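Local coordinates for putative poly(3-hydroxybutyrate) depolymerase LpqC (Bordetella parapertussis 12822, PDB 3D0K), which probably hydrolyses ester bonds, as a putative poly(3-hydroxybutyrate) depolymerase with the sheet order and strand-turn-helix nucleophile motif of an alpha/beta-hydrolase, at residues D13-E18 against A134-C139; L17-A22 against L42-P47; E99-G104 against H147-Q152; F153-M158 against W176-T181. All coordinates share one frame; numbering follows the deposited sequence. Where two conformers were deposited one is given.

In the fold
Interactions 1 and 2 form one cluster at the edge of the sheet where strand 23-29 is outermost: both start from helix 11-18, their centres lie 9 Å apart, and Ile136 CD1 of interaction 1 packs 3.7 Å from Leu19 O of interaction 2. Interactions 3 and 4 form a second cluster along helix 149-160, again with centres 9 Å apart; Arg156 NH1 probably donates to Asn102 O across 3.3 Å. This second pair lies by the presumed active site, where Ser148 is the likely nucleophile and sulfate is bound beside it. The two clusters do not touch: the nearest atoms of interactions 2 and 4 are about 10 Å apart, and their centres, 30 Å apart, lie on opposite sides of the chain's centre.

Interaction 1: residues D13-E18 against A134-C139; sequences DRIALE and AEIADC
Ala134 packs its methyl group against the helix of residues 13-18, between Ile15 and Ala16. Its CB lies 3.9 Å from Ile15 CG2 and 3.9 Å from Ala16 CB, and it comes still closer to the helix backbone, 3.7 Å from Ala16 N. Two alanines suit this place because short side chains let the backbones draw near, with CA of Ala16 and CA of Ala134 only 4.8 Å apart. Ile136 widens the contact. Its side chain crosses that of Ile15 obliquely, with CG1 4.1 Å from Ile15 CG2, while its CD1 lies 4.1 Å from Ala16 O. In Ile15, CG2 stands anti to the backbone N, and this is the branch that meets both Ala134 and Ile136. The contact is apolar, and the two isoleucines are its buried part, whereas the alanines lie nearer the surface.

Glu135 takes a positive phi (66°) where the chain leaves helix 122-133, and Ala134 and Ile136 beside it in sequence both point toward helix 11-18. Farther out, Ile15 also touches Asn130 of helix 122-133 and Tyr29 of strand 23-29, and Ile136 reaches Leu19. The arrangement is a Schellman motif ending helix 122-133, packed through small and branched apolar side chains against the N-terminal helix of this alpha-beta-alpha sandwich.

Interaction 2: residues L17-A22 against L42-P47; sequences LELGHA and LNTYRP. With SO4 (sulfate ion), chain H.
Ala22 CA lies 4.7 Å from Arg46 CA where the loop joining helix 11-18 to edge strand 23-29 of the alpha-beta-alpha sandwich passes the end of the neighbouring antiparallel strand 40-46. Arg46 carries the contact. Its CG is anti to the backbone N (chi1 175°), and the chain runs extended to NE, a reach that suits arginine for spanning the gap to the loop. NH2 donates to Leu19 O at 2.8 Å, in the plane of that carbonyl but tilted 19° from the guanidinium plane. Gly20 O lies over the centre of one guanidinium face, 3.4 Å above it. NH1 has a weak bond to Tyr50 O. Beside this polar grip, Leu19 brings CD1 to 3.4 Å from OG1 of buried Thr44, which also packs on Asn25 and Ile27 of strand 23-29. Ala22 N binds a sulfate, probably from the crystallisation liquor, while Ala22 CA makes a CH...O contact of 3.3 Å with Arg46 O.

Interaction 3: residues E99-G104 against H147-Q152; sequences ESYNNG and HSAGGQ. With SO4 (sulfate ion), chain E; SO4 (sulfate ion), chain G.
Tyr101 holds CG anti to its backbone N (chi1 178°), while Gln152 holds CG anti to its carbonyl carbon. The tyrosine ring lies against the start of helix 149-160, and the glutamine amide, on the first turn of that helix, lies beside Asn102. Tyr101 CE2 is 3.9 Å from Ala149 CB, and its OH is 3.4 Å from Gly150 CA. Glycine suits this position, since a CB there would lie very close to the hydroxyl. The hydroxyl has its polar partners in His61 O and Gln60 OE1, so the ring packs on the helix start while the oxygen remains bonded. Ala149 presents a small methyl to both Tyr101 and Asn102. The amide planes of Asn102 and Gln152 are 80° apart.

A water joins the segments, accepting from Asn103 ND2 at 2.7 Å and bonding weakly to Gln152 OE1. Gln152 NE2 donates to O1 of the chain E sulfate at 2.8 Å, with an N-H...O angle of 147°. That sulfate lies close to Ser148, the probable nucleophile in a GxSxG elbow with His271 and Asp216 as likely triad partners.

The turn of residues 101-104 follows helix 97-100 and lies against the N-terminal end of helix 149-160, just beyond strand 142-147; Tyr121 holds Asn102 O from the loop before helix 122-133.

Interaction 4: residues F153-M158 against W176-T181; sequences FVHRLM and WYTLPT
Arg156 and Thr178 form the hydrogen bond of this contact, NE donating to OG1 at 2.7 Å with an N-H...O angle of 141°; the oxygen is tilted somewhat from the guanidinium plane. Threonine suits the site because OG1, anti to its own carbonyl carbon, can take this proton and also bond to Pro187 O. Arg156 NH1 is bonded to Gln152 OE1, which helps to fix the guanidinium.

Aromatic contacts come next. Arg156 NH2 lies over one face of the Trp176 indole, offset toward the rim and 3.2 Å from CE2. The guanidinium and indole planes are 64° apart, so the group approaches inclined to the ring. The His155 ring is packed on both faces: Arg156 CG lies over one and Tyr177 CD1 over the other, 3.7 Å above the plane. The His155 and Tyr177 rings meet obliquely, with centroids 5.0 Å apart and planes at 43°.

Thr178 N lies in the plane of the His155 ring, at its edge, in a tight approach 3.0 Å from CE1. The same CE1 makes van der Waals contact with Tyr177 CB. A flat imidazole suits the narrow place between the arginine stem and the tyrosine.

The loop of residues 176-181 follows strand 168-172 and lies between helix 149-160 and helix 237-255, where Tyr244 stacks on Tyr177 and meets His155 edge-to-face.

Interaction 1: residues D13-E18 against A134-C139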
loop_
_atom_site.group_PDB
_atom_site.type_symbol
_atom_site.label_atom_id
_atom_site.label_comp_id
_atom_site.label_asym_id
_atom_site.label_seq_id
_atom_site.Cartn_x
_atom_site.Cartn_y
_atom_site.Cartn_z
ATOM N N ASP A 13 19.576 8.412 -12.123
ATOM C CA ASP A 13 19.831 9.615 -12.960
ATOM C C ASP A 13 18.536 10.166 -13.522
ATOM O O ASP A 13 18.293 11.346 -13.437
ATOM C CB ASP A 13 20.794 9.358 -14.117
ATOM C CG ASP A 13 22.153 8.875 -13.657
ATOM O OD1 ASP A 13 22.622 9.370 -12.591
ATOM O OD2 ASP A 13 22.756 8.005 -14.365
ATOM N N ARG A 14 17.714 9.285 -14.079
ATOM C CA ARG A 14 16.372 9.676 -14.587
ATOM C C ARG A 14 15.521 10.367 -13.548
ATOM O O ARG A 14 14.951 11.441 -13.810
ATOM C CB ARG A 14 15.633 8.488 -15.209
ATOM C CG ARG A 14 16.144 8.244 -16.616
ATOM C CD ARG A 14 15.376 7.154 -17.368
ATOM N NE ARG A 14 15.923 5.855 -17.008
ATOM C CZ ARG A 14 16.964 5.273 -17.598
ATOM N NH1 ARG A 14 17.601 5.853 -18.620
ATOM N NH2 ARG A 14 17.379 4.096 -17.152
ATOM N N ILE A 15 15.494 9.785 -12.354
ATOM C CA ILE A 15 14.684 10.313 -11.264
ATOM C C ILE A 15 15.221 11.686 -10.854
ATOM O O ILE A 15 14.456 12.566 -10.513
ATOM C CB ILE A 15 14.612 9.333 -10.037
ATOM C CG1 ILE A 15 13.733 8.125 -10.379
ATOM C CG2 ILE A 15 14.046 10.070 -8.769
ATOM C CD1 ILE A 15 13.759 7.027 -9.349
ATOM N N ALA A 16 16.543 11.842 -10.849
ATOM C CA ALA A 16 17.160 13.128 -10.512
ATOM C C ALA A 16 16.712 14.241 -11.466
ATOM O O ALA A 16 16.465 15.379 -11.049
ATOM C CB ALA A 16 18.713 12.991 -10.493
ATOM N N LEU A 17 16.546 13.893 -12.738
ATOM C CA LEU A 17 16.161 14.869 -13.774
ATOM C C LEU A 17 14.655 15.165 -13.780
ATOM O O LEU A 17 14.232 16.236 -14.223
ATOM C CB LEU A 17 16.544 14.315 -15.142
ATOM C CG LEU A 17 18.046 14.224 -15.446
ATOM C CD1 LEU A 17 18.321 13.442 -16.750
ATOM C CD2 LEU A 17 18.613 15.623 -15.511
ATOM N N GLU A 18 13.854 14.208 -13.331
ATOM C CA GLU A 18 12.388 14.317 -13.441
ATOM C C GLU A 18 11.732 14.796 -12.159
ATOM O O GLU A 18 10.633 15.361 -12.200
ATOM C CB GLU A 18 11.773 12.960 -13.789
ATOM C CG GLU A 18 12.116 12.426 -15.218
ATOM C CD GLU A 18 11.100 12.855 -16.295
ATOM O OE1 GLU A 18 10.600 14.014 -16.221
ATOM O OE2 GLU A 18 10.804 12.023 -17.212
ATOM N N ALA A 134 19.307 9.252 -6.231
ATOM C CA ALA A 134 19.140 10.482 -7.030
ATOM C C ALA A 134 19.368 11.717 -6.171
ATOM O O ALA A 134 19.473 12.828 -6.696
ATOM C CB ALA A 134 17.703 10.515 -7.605
ATOM N N GLU A 135 19.416 11.522 -4.845
ATOM C CA GLU A 135 19.575 12.600 -3.834
ATOM C C GLU A 135 18.335 13.500 -3.841
ATOM O O GLU A 135 18.420 14.692 -3.509
ATOM C CB GLU A 135 20.869 13.433 -4.023
ATOM C CG GLU A 135 22.189 12.681 -3.727
ATOM C CD GLU A 135 23.420 13.592 -3.817
ATOM O OE1 GLU A 135 23.808 14.037 -4.941
ATOM O OE2 GLU A 135 24.014 13.892 -2.761
ATOM N N ILE A 136 17.202 12.938 -4.259
ATOM C CA ILE A 136 15.941 13.681 -4.274
ATOM C C ILE A 136 15.380 13.719 -2.840
ATOM O O ILE A 136 14.838 14.741 -2.383
ATOM C CB ILE A 136 14.947 13.061 -5.299
ATOM C CG1 ILE A 136 15.417 13.329 -6.745
ATOM C CG2 ILE A 136 13.514 13.564 -5.060
ATOM C CD1 ILE A 136 15.509 14.825 -7.143
ATOM N N ALA A 137 15.503 12.605 -2.129
ATOM C CA ALA A 137 14.998 12.530 -0.773
ATOM C C ALA A 137 15.856 11.583 0.001
ATOM O O ALA A 137 16.338 10.582 -0.566
ATOM C CB ALA A 137 13.521 12.033 -0.777
ATOM N N ASP A 138 16.066 11.837 1.293
ATOM C CA ASP A 138 16.873 10.855 2.002
ATOM C C ASP A 138 16.122 9.592 2.431
ATOM O O ASP A 138 16.761 8.609 2.782
ATOM C CB ASP A 138 17.748 11.428 3.107
ATOM C CG ASP A 138 17.002 12.288 4.030
ATOM O OD1 ASP A 138 17.568 13.366 4.409
ATOM O OD2 ASP A 138 15.854 11.877 4.368
ATOM N N CYS A 139 14.789 9.608 2.325
ATOM C CA CYS A 139 13.965 8.411 2.567
ATOM C C CYS A 139 14.163 7.818 3.978
ATOM O O CYS A 139 14.108 6.605 4.171
ATOM C CB CYS A 139 14.181 7.363 1.469
ATOM S SG CYS A 139 13.642 7.933 -0.147
#

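Interaction 2: residues L17-A22 against L42-P47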
loop_
_atom_site.group_PDB
_atom_site.type_symbol
_atom_site.label_atom_id
_atom_site.label_comp_id
_atom_site.label_asym_id
_atom_site.label_seq_id
_atom_site.Cartn_x
_atom_site.Cartn_y
_atom_site.Cartn_z
ATOM N N LEU A 17 16.546 13.893 -12.738
ATOM C CA LEU A 17 16.161 14.869 -13.774
ATOM C C LEU A 17 14.655 15.165 -13.780
ATOM O O LEU A 17 14.232 16.236 -14.223
ATOM C CB LEU A 17 16.544 14.315 -15.142
ATOM C CG LEU A 17 18.046 14.224 -15.446
ATOM C CD1 LEU A 17 18.321 13.442 -16.750
ATOM C CD2 LEU A 17 18.613 15.623 -15.511
ATOM N N GLU A 18 13.854 14.208 -13.331
ATOM C CA GLU A 18 12.388 14.317 -13.441
ATOM C C GLU A 18 11.732 14.796 -12.159
ATOM O O GLU A 18 10.633 15.361 -12.200
ATOM C CB GLU A 18 11.773 12.960 -13.789
ATOM C CG GLU A 18 12.116 12.426 -15.218
ATOM C CD GLU A 18 11.100 12.855 -16.295
ATOM O OE1 GLU A 18 10.600 14.014 -16.221
ATOM O OE2 GLU A 18 10.804 12.023 -17.212
ATOM N N LEU A 19 12.378 14.563 -11.021
ATOM C CA LEU A 19 11.741 14.827 -9.739
ATOM C C LEU A 19 12.431 16.005 -9.020
ATOM O O LEU A 19 12.134 16.298 -7.845
ATOM C CB LEU A 19 11.780 13.537 -8.913
ATOM C CG LEU A 19 10.664 13.196 -7.952
ATOM C CD1 LEU A 19 9.305 13.501 -8.586
ATOM C CD2 LEU A 19 10.760 11.733 -7.502
ATOM N N GLY A 20 13.335 16.671 -9.732
ATOM C CA GLY A 20 14.109 17.776 -9.163
ATOM C C GLY A 20 13.273 19.029 -8.962
ATOM O O GLY A 20 13.557 19.833 -8.067
ATOM N N HIS A 21 12.249 19.195 -9.800
ATOM C CA HIS A 21 11.418 20.404 -9.775
ATOM C C HIS A 21 10.014 20.141 -9.276
ATOM O O HIS A 21 9.526 19.008 -9.321
ATOM C CB HIS A 21 11.363 21.099 -11.148
ATOM C CG HIS A 21 11.003 20.196 -12.291
ATOM N ND1 HIS A 21 11.438 20.426 -13.581
ATOM C CD2 HIS A 21 10.265 19.059 -12.341
ATOM C CE1 HIS A 21 10.975 19.476 -14.375
ATOM N NE2 HIS A 21 10.264 18.631 -13.647
ATOM N N ALA A 22 9.366 21.199 -8.800
ATOM C CA ALA A 22 7.987 21.090 -8.297
ATOM C C ALA A 22 6.982 20.801 -9.390
ATOM O O ALA A 22 7.212 21.136 -10.548
ATOM C CB ALA A 22 7.576 22.352 -7.496
ATOM N N LEU A 42 5.732 6.119 -12.445
ATOM C CA LEU A 42 5.657 6.819 -11.165
ATOM C C LEU A 42 4.880 8.097 -11.432
ATOM O O LEU A 42 5.365 8.997 -12.142
ATOM C CB LEU A 42 7.033 7.138 -10.589
ATOM C CG LEU A 42 8.108 6.040 -10.593
ATOM C CD1 LEU A 42 9.406 6.525 -9.924
ATOM C CD2 LEU A 42 7.483 4.878 -9.788
ATOM N N ASN A 43 3.651 8.141 -10.946
ATOM C CA ASN A 43 2.882 9.387 -10.998
ATOM C C ASN A 43 3.228 10.114 -9.717
ATOM O O ASN A 43 2.947 9.649 -8.621
ATOM C CB ASN A 43 1.375 9.126 -11.124
ATOM C CG ASN A 43 1.011 8.697 -12.522
ATOM O OD1 ASN A 43 1.147 9.507 -13.455
ATOM N ND2 ASN A 43 0.624 7.405 -12.705
ATOM N N THR A 44 3.916 11.237 -9.869
ATOM C CA THR A 44 4.533 11.894 -8.730
ATOM C C THR A 44 3.963 13.293 -8.499
ATOM O O THR A 44 3.405 13.931 -9.425
ATOM C CB THR A 44 6.060 12.003 -8.931
ATOM O OG1 THR A 44 6.346 12.833 -10.091
ATOM C CG2 THR A 44 6.646 10.623 -9.096
ATOM N N TYR A 45 4.133 13.781 -7.271
ATOM C CA TYR A 45 3.915 15.206 -7.010
ATOM C C TYR A 45 4.982 15.708 -6.073
ATOM O O TYR A 45 5.218 15.130 -4.992
ATOM C CB TYR A 45 2.541 15.479 -6.419
ATOM C CG TYR A 45 2.326 16.932 -6.154
ATOM C CD1 TYR A 45 2.092 17.818 -7.212
ATOM C CD2 TYR A 45 2.298 17.424 -4.840
ATOM C CE1 TYR A 45 1.889 19.207 -6.962
ATOM C CE2 TYR A 45 2.095 18.805 -4.578
ATOM C CZ TYR A 45 1.913 19.682 -5.629
ATOM O OH TYR A 45 1.698 21.024 -5.351
ATOM N N ARG A 46 5.603 16.807 -6.467
ATOM C CA ARG A 46 6.539 17.472 -5.601
ATOM C C ARG A 46 6.058 18.896 -5.324
ATOM O O ARG A 46 5.863 19.678 -6.255
ATOM C CB ARG A 46 7.939 17.517 -6.249
ATOM C CG ARG A 46 8.913 18.308 -5.412
ATOM C CD ARG A 46 10.300 18.231 -6.015
ATOM N NE ARG A 46 11.181 19.063 -5.212
ATOM C CZ ARG A 46 12.442 18.759 -4.964
ATOM N NH1 ARG A 46 13.150 19.549 -4.185
ATOM N NH2 ARG A 46 12.975 17.648 -5.501
ATOM N N PRO A 47 5.808 19.233 -4.045
ATOM C CA PRO A 47 5.333 20.604 -3.722
ATOM C C PRO A 47 6.459 21.622 -3.800
ATOM O O PRO A 47 7.634 21.266 -3.645
ATOM C CB PRO A 47 4.892 20.519 -2.249
ATOM C CG PRO A 47 5.627 19.366 -1.705
ATOM C CD PRO A 47 5.927 18.370 -2.860
HETATM S S SO4 H . 11.152 24.283 -7.731
HETATM O O1 SO4 H . 10.907 25.490 -6.925
HETATM O O2 SO4 H . 10.873 23.124 -6.878
HETATM O O3 SO4 H . 10.412 24.221 -9.006
HETATM O O4 SO4 H . 12.571 24.280 -8.114
#

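Interaction 3: residues E99-G104 against H147-Q152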
loop_
_atom_site.group_PDB
_atom_site.type_symbol
_atom_site.label_atom_id
_atom_site.label_comp_id
_atom_site.label_asym_id
_atom_site.label_seq_id
_atom_site.Cartn_x
_atom_site.Cartn_y
_atom_site.Cartn_z
ATOM N N GLU A 99 -3.944 -10.954 -10.273
ATOM C CA GLU A 99 -2.734 -11.782 -10.196
ATOM C C GLU A 99 -1.453 -10.947 -10.237
ATOM O O GLU A 99 -0.475 -11.264 -9.533
ATOM C CB GLU A 99 -2.727 -12.895 -11.284
ATOM C CG GLU A 99 -3.843 -13.959 -11.050
ATOM C CD GLU A 99 -5.228 -13.542 -11.617
ATOM O OE1 GLU A 99 -6.109 -14.426 -11.601
ATOM O OE2 GLU A 99 -5.436 -12.391 -12.124
ATOM N N SER A 100 -1.451 -9.866 -11.039
ATOM C CA SER A 100 -0.223 -9.113 -11.266
ATOM C C SER A 100 -0.071 -7.966 -10.300
ATOM O O SER A 100 1.064 -7.525 -10.035
ATOM C CB SER A 100 -0.182 -8.513 -12.691
ATOM O OG SER A 100 -0.433 -9.510 -13.683
ATOM N N TYR A 101 -1.190 -7.407 -9.860
ATOM C CA TYR A 101 -1.115 -6.238 -9.013
ATOM C C TYR A 101 -1.418 -6.615 -7.540
ATOM O O TYR A 101 -0.493 -6.750 -6.756
ATOM C CB TYR A 101 -2.056 -5.106 -9.515
ATOM C CG TYR A 101 -2.032 -3.877 -8.588
ATOM C CD1 TYR A 101 -0.818 -3.251 -8.276
ATOM C CD2 TYR A 101 -3.227 -3.325 -8.079
ATOM C CE1 TYR A 101 -0.789 -2.118 -7.464
ATOM C CE2 TYR A 101 -3.208 -2.167 -7.225
ATOM C CZ TYR A 101 -1.963 -1.585 -6.940
ATOM O OH TYR A 101 -1.932 -0.471 -6.111
ATOM N N ASN A 102 -2.710 -6.746 -7.191
ATOM C CA ASN A 102 -3.119 -7.203 -5.851
ATOM C C ASN A 102 -2.243 -8.340 -5.254
ATOM O O ASN A 102 -1.902 -8.303 -4.059
ATOM C CB ASN A 102 -4.566 -7.739 -5.806
ATOM C CG ASN A 102 -5.605 -6.855 -6.445
ATOM O OD1 ASN A 102 -6.778 -6.819 -5.949
ATOM N ND2 ASN A 102 -5.270 -6.216 -7.563
ATOM N N ASN A 103 -2.007 -9.397 -6.043
ATOM C CA ASN A 103 -1.333 -10.625 -5.597
ATOM C C ASN A 103 0.178 -10.652 -5.895
ATOM O O ASN A 103 0.865 -11.673 -5.630
ATOM C CB ASN A 103 -1.964 -11.901 -6.221
ATOM C CG ASN A 103 -3.487 -12.031 -5.975
ATOM O OD1 ASN A 103 -4.144 -12.953 -6.527
ATOM N ND2 ASN A 103 -4.053 -11.128 -5.194
ATOM N N GLY A 104 0.699 -9.552 -6.439
ATOM C CA GLY A 104 2.175 -9.382 -6.491
ATOM C C GLY A 104 2.924 -10.267 -7.515
ATOM O O GLY A 104 4.145 -10.401 -7.433
ATOM N N HIS A 147 -5.136 2.019 -0.998
ATOM C CA HIS A 147 -6.581 1.882 -0.821
ATOM C C HIS A 147 -7.128 0.763 -1.709
ATOM O O HIS A 147 -6.753 0.656 -2.898
ATOM C CB HIS A 147 -7.266 3.225 -1.154
ATOM C CG HIS A 147 -8.780 3.187 -1.034
ATOM N ND1 HIS A 147 -9.456 3.229 0.175
ATOM C CD2 HIS A 147 -9.731 3.152 -1.985
ATOM C CE1 HIS A 147 -10.773 3.206 -0.047
ATOM N NE2 HIS A 147 -10.954 3.106 -1.351
ATOM N N SER A 148 -8.092 -0.010 -1.178
ATOM C CA SER A 148 -8.771 -1.021 -1.979
ATOM C C SER A 148 -7.794 -2.060 -2.514
ATOM O O SER A 148 -7.100 -2.670 -1.694
ATOM C CB SER A 148 -9.669 -0.431 -3.067
ATOM O OG SER A 148 -10.831 -1.295 -3.202
ATOM N N ALA A 149 -7.708 -2.284 -3.837
ATOM C CA ALA A 149 -6.675 -3.215 -4.367
ATOM C C ALA A 149 -5.276 -2.838 -3.896
ATOM O O ALA A 149 -4.409 -3.705 -3.728
ATOM C CB ALA A 149 -6.685 -3.304 -5.930
ATOM N N GLY A 150 -5.052 -1.537 -3.707
ATOM C CA GLY A 150 -3.747 -1.079 -3.281
ATOM C C GLY A 150 -3.598 -1.338 -1.765
ATOM O O GLY A 150 -2.508 -1.459 -1.295
ATOM N N GLY A 151 -4.697 -1.429 -0.998
ATOM C CA GLY A 151 -4.579 -1.824 0.426
ATOM C C GLY A 151 -4.346 -3.367 0.472
ATOM O O GLY A 151 -3.660 -3.871 1.384
ATOM N N GLN A 152 -4.893 -4.112 -0.499
ATOM C CA GLN A 152 -4.462 -5.543 -0.664
ATOM C C GLN A 152 -2.934 -5.613 -0.929
ATOM O O GLN A 152 -2.221 -6.360 -0.270
ATOM C CB GLN A 152 -5.194 -6.214 -1.780
ATOM C CG GLN A 152 -6.692 -6.313 -1.566
ATOM C CD GLN A 152 -7.338 -7.147 -2.645
ATOM O OE1 GLN A 152 -6.752 -8.109 -3.088
ATOM N NE2 GLN A 152 -8.574 -6.800 -3.040
HETATM S S SO4 E . -10.943 -4.262 -3.874
HETATM O O1 SO4 E . -9.814 -4.240 -2.943
HETATM O O2 SO4 E . -10.937 -5.591 -4.505
HETATM O O3 SO4 E . -12.236 -4.076 -3.279
HETATM O O4 SO4 E . -10.755 -3.386 -5.011
HETATM S S SO4 G . -11.003 2.318 -5.661
HETATM O O1 SO4 G . -11.480 2.807 -4.382
HETATM O O2 SO4 G . -11.309 0.905 -5.778
HETATM O O3 SO4 G . -11.632 3.055 -6.746
HETATM O O4 SO4 G . -9.556 2.552 -5.727
HETATM O O HOH W 1 -6.756 -10.880 -4.976
#

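Interaction 4: residues F153-M158 against W176-T181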
loop_
_atom_site.group_PDB
_atom_site.type_symbol
_atom_site.label_atom_id
_atom_site.label_comp_id
_atom_site.label_asym_id
_atom_site.label_seq_id
_atom_site.Cartn_x
_atom_site.Cartn_y
_atom_site.Cartn_z
ATOM N N PHE A 153 -2.455 -4.813 -1.882
ATOM C CA PHE A 153 -1.023 -4.754 -2.223
ATOM C C PHE A 153 -0.154 -4.440 -1.003
ATOM O O PHE A 153 0.841 -5.124 -0.759
ATOM C CB PHE A 153 -0.880 -3.679 -3.313
ATOM C CG PHE A 153 0.512 -3.489 -3.881
ATOM C CD1 PHE A 153 1.446 -2.657 -3.231
ATOM C CD2 PHE A 153 0.845 -4.041 -5.124
ATOM C CE1 PHE A 153 2.693 -2.442 -3.777
ATOM C CE2 PHE A 153 2.117 -3.782 -5.695
ATOM C CZ PHE A 153 3.007 -2.975 -5.024
ATOM N N VAL A 154 -0.528 -3.403 -0.248
ATOM C CA VAL A 154 0.285 -2.958 0.871
ATOM C C VAL A 154 0.428 -4.016 1.983
ATOM O O VAL A 154 1.547 -4.253 2.470
ATOM C CB VAL A 154 -0.228 -1.589 1.393
ATOM C CG1 VAL A 154 0.303 -1.247 2.817
ATOM C CG2 VAL A 154 0.074 -0.499 0.368
ATOM N N HIS A 155 -0.684 -4.658 2.385
ATOM C CA HIS A 155 -0.565 -5.651 3.491
ATOM C C HIS A 155 0.160 -6.919 3.053
ATOM O O HIS A 155 0.848 -7.543 3.856
ATOM C CB HIS A 155 -1.896 -5.953 4.225
ATOM C CG HIS A 155 -2.834 -6.863 3.490
ATOM N ND1 HIS A 155 -2.909 -8.220 3.749
ATOM C CD2 HIS A 155 -3.820 -6.595 2.599
ATOM C CE1 HIS A 155 -3.869 -8.757 2.995
ATOM N NE2 HIS A 155 -4.404 -7.798 2.261
ATOM N N ARG A 156 0.078 -7.221 1.763
ATOM C CA ARG A 156 0.769 -8.403 1.208
ATOM C C ARG A 156 2.251 -8.050 1.008
ATOM O O ARG A 156 3.091 -8.913 1.125
ATOM C CB ARG A 156 0.151 -8.836 -0.104
ATOM C CG ARG A 156 -1.256 -9.419 0.146
ATOM C CD ARG A 156 -1.920 -9.961 -1.096
ATOM N NE ARG A 156 -3.263 -10.403 -0.650
ATOM C CZ ARG A 156 -4.407 -10.240 -1.305
ATOM N NH1 ARG A 156 -4.437 -9.692 -2.516
ATOM N NH2 ARG A 156 -5.552 -10.661 -0.754
ATOM N N LEU A 157 2.534 -6.783 0.719
ATOM C CA LEU A 157 3.902 -6.287 0.681
ATOM C C LEU A 157 4.530 -6.479 2.081
ATOM O O LEU A 157 5.651 -7.018 2.235
ATOM C CB LEU A 157 3.892 -4.813 0.245
ATOM C CG LEU A 157 5.247 -4.083 0.155
ATOM C CD1 LEU A 157 5.162 -2.893 -0.781
ATOM C CD2 LEU A 157 5.869 -3.637 1.526
HETATM N N MSE A 158 3.793 -6.062 3.095
HETATM C CA MSE A 158 4.238 -6.222 4.491
HETATM C C MSE A 158 4.413 -7.674 4.907
HETATM O O MSE A 158 5.264 -7.954 5.758
HETATM C CB MSE A 158 3.347 -5.439 5.471
HETATM C CG MSE A 158 3.438 -3.880 5.202
HETATM SE SE MSE A 158 5.251 -3.158 5.220
HETATM C CE MSE A 158 5.324 -3.157 7.187
ATOM N N TRP A 176 -10.154 -7.750 0.413
ATOM C CA TRP A 176 -10.028 -8.985 1.199
ATOM C C TRP A 176 -8.537 -9.153 1.562
ATOM O O TRP A 176 -7.710 -8.379 1.111
ATOM C CB TRP A 176 -10.565 -10.221 0.424
ATOM C CG TRP A 176 -9.647 -10.750 -0.600
ATOM C CD1 TRP A 176 -9.231 -10.108 -1.749
ATOM C CD2 TRP A 176 -9.022 -12.047 -0.616
ATOM N NE1 TRP A 176 -8.375 -10.929 -2.449
ATOM C CE2 TRP A 176 -8.253 -12.127 -1.802
ATOM C CE3 TRP A 176 -9.073 -13.162 0.234
ATOM C CZ2 TRP A 176 -7.489 -13.266 -2.143
ATOM C CZ3 TRP A 176 -8.313 -14.328 -0.125
ATOM C CH2 TRP A 176 -7.544 -14.352 -1.292
ATOM N N TYR A 177 -8.217 -10.160 2.360
ATOM C CA TYR A 177 -6.913 -10.183 3.006
ATOM C C TYR A 177 -6.264 -11.550 2.867
ATOM O O TYR A 177 -6.912 -12.612 2.925
ATOM C CB TYR A 177 -7.065 -9.894 4.512
ATOM C CG TYR A 177 -7.579 -8.519 4.857
ATOM C CD1 TYR A 177 -6.673 -7.481 5.204
ATOM C CD2 TYR A 177 -8.955 -8.219 4.783
ATOM C CE1 TYR A 177 -7.125 -6.216 5.506
ATOM C CE2 TYR A 177 -9.418 -6.934 5.080
ATOM C CZ TYR A 177 -8.481 -5.954 5.444
ATOM O OH TYR A 177 -8.927 -4.703 5.735
ATOM N N THR A 178 -4.947 -11.511 2.808
ATOM C CA THR A 178 -4.126 -12.717 3.037
ATOM C C THR A 178 -4.069 -12.879 4.563
ATOM O O THR A 178 -3.527 -12.011 5.283
ATOM C CB THR A 178 -2.681 -12.438 2.556
ATOM O OG1 THR A 178 -2.669 -12.357 1.107
ATOM C CG2 THR A 178 -1.767 -13.617 2.952
ATOM N N LEU A 179 -4.574 -13.996 5.057
ATOM C CA LEU A 179 -4.620 -14.190 6.505
ATOM C C LEU A 179 -3.253 -14.617 7.032
ATOM O O LEU A 179 -2.526 -15.279 6.328
ATOM C CB LEU A 179 -5.643 -15.290 6.823
ATOM C CG LEU A 179 -7.029 -14.964 6.298
ATOM C CD1 LEU A 179 -7.961 -16.190 6.493
ATOM C CD2 LEU A 179 -7.544 -13.728 7.031
ATOM N N PRO A 180 -2.928 -14.249 8.283
ATOM C CA PRO A 180 -1.573 -14.479 8.844
ATOM C C PRO A 180 -1.476 -15.922 9.365
ATOM O O PRO A 180 -1.434 -16.175 10.578
ATOM C CB PRO A 180 -1.485 -13.441 9.967
ATOM C CG PRO A 180 -2.947 -13.277 10.390
ATOM C CD PRO A 180 -3.803 -13.508 9.214
ATOM N N THR A 181 -1.414 -16.850 8.426
ATOM C CA THR A 181 -1.395 -18.279 8.742
ATOM C C THR A 181 -0.918 -19.053 7.529
ATOM O O THR A 181 -1.175 -18.678 6.391
ATOM C CB THR A 181 -2.810 -18.820 9.136
ATOM O OG1 THR A 181 -2.717 -20.232 9.374
ATOM C CG2 THR A 181 -3.855 -18.605 8.023
#